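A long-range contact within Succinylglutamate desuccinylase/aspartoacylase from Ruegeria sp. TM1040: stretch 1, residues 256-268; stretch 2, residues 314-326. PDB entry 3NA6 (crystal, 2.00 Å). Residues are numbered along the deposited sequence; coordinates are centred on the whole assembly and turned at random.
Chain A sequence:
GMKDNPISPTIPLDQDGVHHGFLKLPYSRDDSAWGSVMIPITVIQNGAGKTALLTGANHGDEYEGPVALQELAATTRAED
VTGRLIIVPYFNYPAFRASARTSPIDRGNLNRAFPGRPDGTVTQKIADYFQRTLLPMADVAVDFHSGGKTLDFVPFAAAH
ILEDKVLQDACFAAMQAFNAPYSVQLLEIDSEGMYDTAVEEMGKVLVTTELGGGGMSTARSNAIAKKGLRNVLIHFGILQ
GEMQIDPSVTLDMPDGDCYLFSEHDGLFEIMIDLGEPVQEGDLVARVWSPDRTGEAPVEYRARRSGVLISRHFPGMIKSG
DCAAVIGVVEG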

ATOM      1  N   GLY A 256     -16.146  13.158  30.894  1.00 67.44           N
ATOM      2  CA  GLY A 256     -15.938  12.621  29.534  1.00 64.91           C
ATOM      3  C   GLY A 256     -14.607  12.987  28.872  1.00 62.24           C
ATOM      4  O   GLY A 256     -14.367  12.644  27.708  1.00 59.82           O
ATOM      5  N   ASP A 257     -13.753  13.687  29.615  1.00 59.77           N
ATOM      6  CA  ASP A 257     -12.493  14.214  29.104  1.00 58.36           C
ATOM      7  C   ASP A 257     -11.336  13.315  29.614  1.00 54.39           C
ATOM      8  O   ASP A 257     -11.552  12.423  30.446  1.00 51.95           O
ATOM      9  CB  ASP A 257     -12.332  15.664  29.564  1.00 58.74           C
ATOM     10  CG  ASP A 257     -11.401  16.477  28.668  1.00 65.13           C
ATOM     11  OD1 ASP A 257     -10.380  15.937  28.177  1.00 66.52           O
ATOM     12  OD2 ASP A 257     -11.684  17.680  28.476  1.00 71.77           O
ATOM     13  N   CYS A 258     -10.131  13.544  29.090  1.00 50.34           N
ATOM     14  CA  CYS A 258      -8.968  12.729  29.425  1.00 46.87           C
ATOM     15  C   CYS A 258      -7.871  13.636  29.935  1.00 45.20           C
ATOM     16  O   CYS A 258      -7.628  14.699  29.366  1.00 48.98           O
ATOM     17  CB  CYS A 258      -8.465  11.949  28.205  1.00 45.70           C
ATOM     18  SG  CYS A 258      -6.934  10.973  28.548  1.00 37.40           S
ATOM     19  N   TYR A 259      -7.200  13.217  30.996  1.00 39.78           N
ATOM     20  CA  TYR A 259      -6.165  14.044  31.594  1.00 42.69           C
ATOM     21  C   TYR A 259      -4.786  13.412  31.570  1.00 40.25           C
ATOM     22  O   TYR A 259      -3.801  14.079  31.848  1.00 43.35           O
ATOM     23  CB  TYR A 259      -6.580  14.454  33.022  1.00 44.94           C
ATOM     24  CG  TYR A 259      -7.904  15.187  32.982  1.00 52.03           C
ATOM     25  CD1 TYR A 259      -7.969  16.527  32.581  1.00 63.73           C
ATOM     26  CD2 TYR A 259      -9.094  14.528  33.268  1.00 59.21           C
ATOM     27  CE1 TYR A 259      -9.195  17.202  32.502  1.00 63.97           C
ATOM     28  CE2 TYR A 259     -10.323  15.194  33.203  1.00 65.54           C
ATOM     29  CZ  TYR A 259     -10.366  16.526  32.814  1.00 68.05           C
ATOM     30  OH  TYR A 259     -11.581  17.174  32.744  1.00 76.73           O
ATOM     31  N   LEU A 260      -4.715  12.130  31.249  1.00 37.47           N
ATOM     32  CA  LEU A 260      -3.453  11.423  31.228  1.00 35.39           C
ATOM     33  C   LEU A 260      -3.160  11.090  29.786  1.00 33.93           C
ATOM     34  O   LEU A 260      -3.254   9.956  29.361  1.00 33.26           O
ATOM     35  CB  LEU A 260      -3.532  10.177  32.100  1.00 34.03           C
ATOM     36  CG  LEU A 260      -3.760  10.467  33.580  1.00 37.42           C
ATOM     37  CD1 LEU A 260      -4.153   9.194  34.278  1.00 35.05           C
ATOM     38  CD2 LEU A 260      -2.532  11.108  34.230  1.00 32.08           C
ATOM     39  N   PHE A 261      -2.857  12.127  29.023  1.00 32.22           N
ATOM     40  CA  PHE A 261      -2.421  11.978  27.667  1.00 34.79           C
ATOM     41  C   PHE A 261      -0.936  11.602  27.697  1.00 34.28           C
ATOM     42  O   PHE A 261      -0.176  12.130  28.498  1.00 34.71           O
ATOM     43  CB  PHE A 261      -2.675  13.275  26.876  1.00 36.78           C
ATOM     44  CG  PHE A 261      -4.105  13.404  26.371  1.00 45.72           C
ATOM     45  CD1 PHE A 261      -4.555  12.625  25.288  1.00 46.38           C
ATOM     46  CD2 PHE A 261      -5.018  14.284  26.989  1.00 54.86           C
ATOM     47  CE1 PHE A 261      -5.880  12.712  24.824  1.00 44.77           C
ATOM     48  CE2 PHE A 261      -6.376  14.382  26.524  1.00 45.76           C
ATOM     49  CZ  PHE A 261      -6.795  13.612  25.451  1.00 41.36           C
ATOM     50  N   SER A 262      -0.528  10.659  26.858  1.00 32.05           N
ATOM     51  CA  SER A 262       0.882  10.386  26.719  1.00 29.45           C
ATOM     52  C   SER A 262       1.543  11.471  25.893  1.00 30.06           C
ATOM     53  O   SER A 262       0.993  11.900  24.883  1.00 27.51           O
ATOM     54  CB  SER A 262       1.148   9.065  26.038  1.00 27.86           C
ATOM     55  OG  SER A 262       2.539   8.820  26.061  1.00 27.42           O
ATOM     56  N   GLU A 263       2.742  11.864  26.314  1.00 30.06           N
ATOM     57  CA  GLU A 263       3.582  12.778  25.538  1.00 29.76           C
ATOM     58  C   GLU A 263       4.746  12.023  24.874  1.00 30.24           C
ATOM     59  O   GLU A 263       5.703  12.656  24.405  1.00 29.35           O
ATOM     60  CB  GLU A 263       4.087  13.918  26.432  1.00 30.46           C
ATOM     61  CG  GLU A 263       2.967  14.848  26.912  1.00 30.69           C
ATOM     62  CD  GLU A 263       3.455  16.109  27.659  1.00 33.86           C
ATOM     63  OE1 GLU A 263       4.512  16.056  28.311  1.00 34.35           O
ATOM     64  OE2 GLU A 263       2.760  17.153  27.600  1.00 30.58           O
ATOM     65  N   HIS A 264       4.654  10.678  24.830  1.00 27.01           N
ATOM     66  CA  HIS A 264       5.750   9.813  24.378  1.00 27.06           C
ATOM     67  C   HIS A 264       5.237   8.566  23.676  1.00 25.59           C
ATOM     68  O   HIS A 264       4.244   8.006  24.090  1.00 25.79           O
ATOM     69  CB  HIS A 264       6.563   9.355  25.584  1.00 29.68           C
ATOM     70  CG  HIS A 264       7.154  10.469  26.384  1.00 29.36           C
ATOM     71  ND1 HIS A 264       8.402  11.000  26.119  1.00 25.09           N
ATOM     72  CD2 HIS A 264       6.670  11.155  27.444  1.00 29.05           C
ATOM     73  CE1 HIS A 264       8.661  11.961  26.984  1.00 29.82           C
ATOM     74  NE2 HIS A 264       7.626  12.083  27.794  1.00 25.31           N
ATOM     75  N   ASP A 265       5.911   8.135  22.616  1.00 24.24           N
ATOM     76  CA  ASP A 265       5.667   6.815  22.040  1.00 26.08           C
ATOM     77  C   ASP A 265       6.441   5.836  22.896  1.00 24.96           C
ATOM     78  O   ASP A 265       7.586   6.099  23.263  1.00 22.84           O
ATOM     79  CB  ASP A 265       6.228   6.686  20.616  1.00 26.78           C
ATOM     80  CG  ASP A 265       5.652   7.722  19.641  1.00 39.77           C
ATOM     81  OD1 ASP A 265       4.459   8.034  19.714  1.00 34.39           O
ATOM     82  OD2 ASP A 265       6.413   8.219  18.786  1.00 50.69           O
ATOM     83  N   GLY A 266       5.847   4.697  23.185  1.00 24.48           N
ATOM     84  CA  GLY A 266       6.611   3.609  23.750  1.00 22.57           C
ATOM     85  C   GLY A 266       5.813   2.386  24.103  1.00 21.52           C
ATOM     86  O   GLY A 266       4.660   2.203  23.643  1.00 20.57           O
ATOM     87  N   LEU A 267       6.465   1.562  24.919  1.00 22.36           N
ATOM     88  CA  LEU A 267       5.919   0.351  25.511  1.00 22.26           C
ATOM     89  C   LEU A 267       5.047   0.740  26.698  1.00 20.41           C
ATOM     90  O   LEU A 267       5.517   1.309  27.672  1.00 22.83           O
ATOM     91  CB  LEU A 267       7.058  -0.571  25.982  1.00 20.45           C
ATOM     92  CG  LEU A 267       6.686  -1.906  26.645  1.00 25.60           C
ATOM     93  CD1 LEU A 267       5.867  -2.713  25.667  1.00 18.66           C
ATOM     94  CD2 LEU A 267       7.917  -2.706  27.140  1.00 22.14           C
ATOM     95  N   PHE A 268       3.781   0.378  26.636  1.00 19.60           N
ATOM     96  CA  PHE A 268       2.796   0.851  27.620  1.00 20.83           C
ATOM     97  C   PHE A 268       2.645  -0.156  28.754  1.00 23.97           C
ATOM     98  O   PHE A 268       2.299  -1.328  28.511  1.00 24.98           O
ATOM     99  CB  PHE A 268       1.449   1.005  26.935  1.00 20.01           C
ATOM    100  CG  PHE A 268       0.374   1.553  27.816  1.00 22.32           C
ATOM    101  CD1 PHE A 268       0.471   2.838  28.315  1.00 19.59           C
ATOM    102  CD2 PHE A 268      -0.734   0.805  28.129  1.00 20.81           C
ATOM    103  CE1 PHE A 268      -0.495   3.383  29.079  1.00 23.29           C
ATOM    104  CE2 PHE A 268      -1.729   1.356  28.954  1.00 13.42           C
ATOM    105  CZ  PHE A 268      -1.603   2.658  29.392  1.00 20.55           C
ATOM    106  N   PRO A 314      -3.559  -1.116  23.329  1.00 19.86           N
ATOM    107  CA  PRO A 314      -2.428  -1.795  22.746  1.00 20.94           C
ATOM    108  C   PRO A 314      -1.133  -1.667  23.541  1.00 22.48           C
ATOM    109  O   PRO A 314      -0.952  -0.726  24.295  1.00 21.12           O
ATOM    110  CB  PRO A 314      -2.277  -1.129  21.340  1.00 22.12           C
ATOM    111  CG  PRO A 314      -3.585  -0.513  21.063  1.00 21.86           C
ATOM    112  CD  PRO A 314      -4.117  -0.100  22.419  1.00 22.83           C
ATOM    113  N   GLY A 315      -0.255  -2.645  23.361  1.00 23.05           N
ATOM    114  CA  GLY A 315       1.041  -2.675  23.988  1.00 20.91           C
ATOM    115  C   GLY A 315       1.881  -1.457  23.722  1.00 21.30           C
ATOM    116  O   GLY A 315       2.683  -1.071  24.556  1.00 21.38           O
HETATM  117  N   MSE A 316       1.705  -0.859  22.552  1.00 19.99           N
HETATM  118  CA  MSE A 316       2.484   0.282  22.156  1.00 18.24           C
HETATM  119  C   MSE A 316       1.529   1.464  22.276  1.00 21.33           C
HETATM  120  O   MSE A 316       0.362   1.364  21.842  1.00 18.53           O
HETATM  121  CB  MSE A 316       2.913   0.051  20.703  1.00 22.44           C
HETATM  122  CG  MSE A 316       4.010   0.893  20.231  1.00 35.95           C
HETATM  123 SE   MSE A 316       5.753   0.367  20.997  0.75 41.90          SE
HETATM  124  CE  MSE A 316       6.409   2.158  20.514  1.00 27.87           C
ATOM    125  N   ILE A 317       2.000   2.566  22.881  1.00 18.88           N
ATOM    126  CA  ILE A 317       1.233   3.781  22.992  1.00 20.91           C
ATOM    127  C   ILE A 317       1.944   4.870  22.176  1.00 21.76           C
ATOM    128  O   ILE A 317       3.148   4.816  21.982  1.00 22.75           O
ATOM    129  CB  ILE A 317       1.013   4.187  24.473  1.00 20.70           C
ATOM    130  CG1 ILE A 317       0.002   5.346  24.574  1.00 16.45           C
ATOM    131  CG2 ILE A 317       2.399   4.513  25.173  1.00 12.18           C
ATOM    132  CD1 ILE A 317      -0.518   5.613  26.046  1.00 19.97           C
ATOM    133  N   LYS A 318       1.175   5.819  21.659  1.00 23.43           N
ATOM    134  CA  LYS A 318       1.710   6.917  20.870  1.00 24.89           C
ATOM    135  C   LYS A 318       1.572   8.237  21.584  1.00 25.09           C
ATOM    136  O   LYS A 318       0.671   8.435  22.394  1.00 23.15           O
ATOM    137  CB  LYS A 318       0.971   7.001  19.551  1.00 24.88           C
ATOM    138  CG  LYS A 318       1.110   5.738  18.768  1.00 31.64           C
ATOM    139  CD  LYS A 318       0.660   5.940  17.352  1.00 36.16           C
ATOM    140  CE  LYS A 318      -0.793   5.687  17.249  1.00 43.14           C
ATOM    141  NZ  LYS A 318      -0.979   4.239  17.492  1.00 55.46           N
ATOM    142  N   SER A 319       2.454   9.161  21.245  1.00 26.16           N
ATOM    143  CA  SER A 319       2.307  10.521  21.677  1.00 26.95           C
ATOM    144  C   SER A 319       0.898  11.047  21.353  1.00 25.06           C
ATOM    145  O   SER A 319       0.370  10.881  20.241  1.00 22.31           O
ATOM    146  CB  SER A 319       3.384  11.382  21.029  1.00 30.59           C
ATOM    147  OG  SER A 319       3.410  12.626  21.666  1.00 47.29           O
ATOM    148  N   GLY A 320       0.263  11.618  22.373  1.00 24.79           N
ATOM    149  CA  GLY A 320      -1.071  12.164  22.257  1.00 23.53           C
ATOM    150  C   GLY A 320      -2.194  11.177  22.565  1.00 23.35           C
ATOM    151  O   GLY A 320      -3.355  11.573  22.537  1.00 23.50           O
ATOM    152  N   ASP A 321      -1.870   9.903  22.830  1.00 23.55           N
ATOM    153  CA  ASP A 321      -2.906   8.893  23.183  1.00 22.78           C
ATOM    154  C   ASP A 321      -3.376   9.096  24.612  1.00 23.19           C
ATOM    155  O   ASP A 321      -2.561   9.368  25.506  1.00 22.03           O
ATOM    156  CB  ASP A 321      -2.396   7.453  23.041  1.00 22.54           C
ATOM    157  CG  ASP A 321      -2.186   7.026  21.592  1.00 26.06           C
ATOM    158  OD1 ASP A 321      -2.619   7.743  20.682  1.00 28.43           O
ATOM    159  OD2 ASP A 321      -1.557   5.967  21.348  1.00 22.31           O
ATOM    160  N   CYS A 322      -4.677   8.938  24.839  1.00 22.39           N
ATOM    161  CA  CYS A 322      -5.206   8.873  26.196  1.00 25.01           C
ATOM    162  C   CYS A 322      -4.793   7.569  26.878  1.00 23.99           C
ATOM    163  O   CYS A 322      -5.238   6.503  26.484  1.00 25.64           O
ATOM    164  CB  CYS A 322      -6.712   8.986  26.188  1.00 27.37           C
ATOM    165  SG  CYS A 322      -7.394   9.070  27.871  1.00 29.92           S
ATOM    166  N   ALA A 323      -3.960   7.660  27.909  1.00 22.39           N
ATOM    167  CA  ALA A 323      -3.467   6.471  28.630  1.00 23.24           C
ATOM    168  C   ALA A 323      -4.534   5.796  29.495  1.00 21.95           C
ATOM    169  O   ALA A 323      -4.589   4.585  29.578  1.00 23.81           O
ATOM    170  CB  ALA A 323      -2.273   6.841  29.523  1.00 19.25           C
ATOM    171  N   ALA A 324      -5.345   6.588  30.164  1.00 20.39           N
ATOM    172  CA  ALA A 324      -6.238   6.079  31.172  1.00 23.61           C
ATOM    173  C   ALA A 324      -7.158   7.189  31.636  1.00 25.52           C
ATOM    174  O   ALA A 324      -6.833   8.385  31.508  1.00 25.49           O
ATOM    175  CB  ALA A 324      -5.436   5.562  32.350  1.00 22.35           C
ATOM    176  N   VAL A 325      -8.313   6.794  32.163  1.00 24.66           N
ATOM    177  CA  VAL A 325      -9.229   7.743  32.774  1.00 23.53           C
ATOM    178  C   VAL A 325      -9.633   7.167  34.123  1.00 26.33           C
ATOM    179  O   VAL A 325      -9.995   5.989  34.208  1.00 24.95           O
ATOM    180  CB  VAL A 325     -10.498   7.946  31.913  1.00 22.83           C
ATOM    181  CG1 VAL A 325     -11.545   8.829  32.675  1.00 27.07           C
ATOM    182  CG2 VAL A 325     -10.135   8.536  30.544  1.00 23.39           C
ATOM    183  N   ILE A 326      -9.546   7.991  35.169  1.00 26.94           N
ATOM    184  CA  ILE A 326      -9.927   7.606  36.534  1.00 29.11           C
ATOM    185  C   ILE A 326     -11.326   8.135  36.838  1.00 31.01           C
ATOM    186  O   ILE A 326     -11.570   9.332  36.761  1.00 36.00           O
ATOM    187  CB  ILE A 326      -8.925   8.166  37.572  1.00 27.98           C
ATOM    188  CG1 ILE A 326      -7.513   7.652  37.290  1.00 26.24           C
ATOM    189  CG2 ILE A 326      -9.374   7.809  39.019  1.00 31.26           C
ATOM    190  CD1 ILE A 326      -7.368   6.053  37.110  1.00 28.62           C
TER
HETATM  191  O   HOH W   1      -7.490  10.926  32.218  1.00 28.93           O

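The two stretches run antiparallel and are joined mainly through their backbones. The shortest direct hydrogen bond between the two stretches runs from Gly320 N to Ser262 O, at 2.6 Å. Beside it, Ser262 N donates to Asp321 O at 2.8 Å, so Ser262 uses both its amide and its carbonyl on the turn. That turn is a type II beta turn from Lys318 to Asp321, closed by Asp321 N to Lys318 O at 3.0 Å. Gly320 has a positive phi, and a CB there would be jammed against the carbonyl of the preceding residue. Asp265 grips the same turn with its side chain: Ser319 N donates to Asp265 OD1 at 2.8 Å.

Regular pairing follows on one flank. Ile317 N donates to Gly266 O at 2.8 Å, and Gly266 N donates to Ile317 O at 3.0 Å. Phe268 N then bonds Gly315 O at 2.8 Å. On the other flank, Ala323 N donates to Leu260 O at 2.8 Å. Farther along, water 1 bridges the stretches. It accepts from Tyr259 N at 2.6 Å and donates to Ala324 O at 2.7 Å.

One covalent link crosses the contact. Cys258 SG and Cys322 SG form a disulfide at 2.1 Å, with chi3 of 96°, near the relaxed value for such a bond. The Phe261 ring lies close by; its CE1 is 4.1 Å from Cys322 CB. Gly320 O meets the edge of this ring, 3.2 Å from Phe261 CD1.

Apolar packing completes the contact. Phe268 points toward stretch 2 and has the largest area covered by it. Its CD1 lies 3.7 Å from Ile317 CD1, and its CE1 lies 3.9 Å from Ala323 CB. Ser262 CB also touches Ile317 CD1, at 3.8 Å. Leu260 adds a looser contact, with its CD1 4.3 Å from Ala324 CB. Together the stretches bury 994 Å², both sides summed.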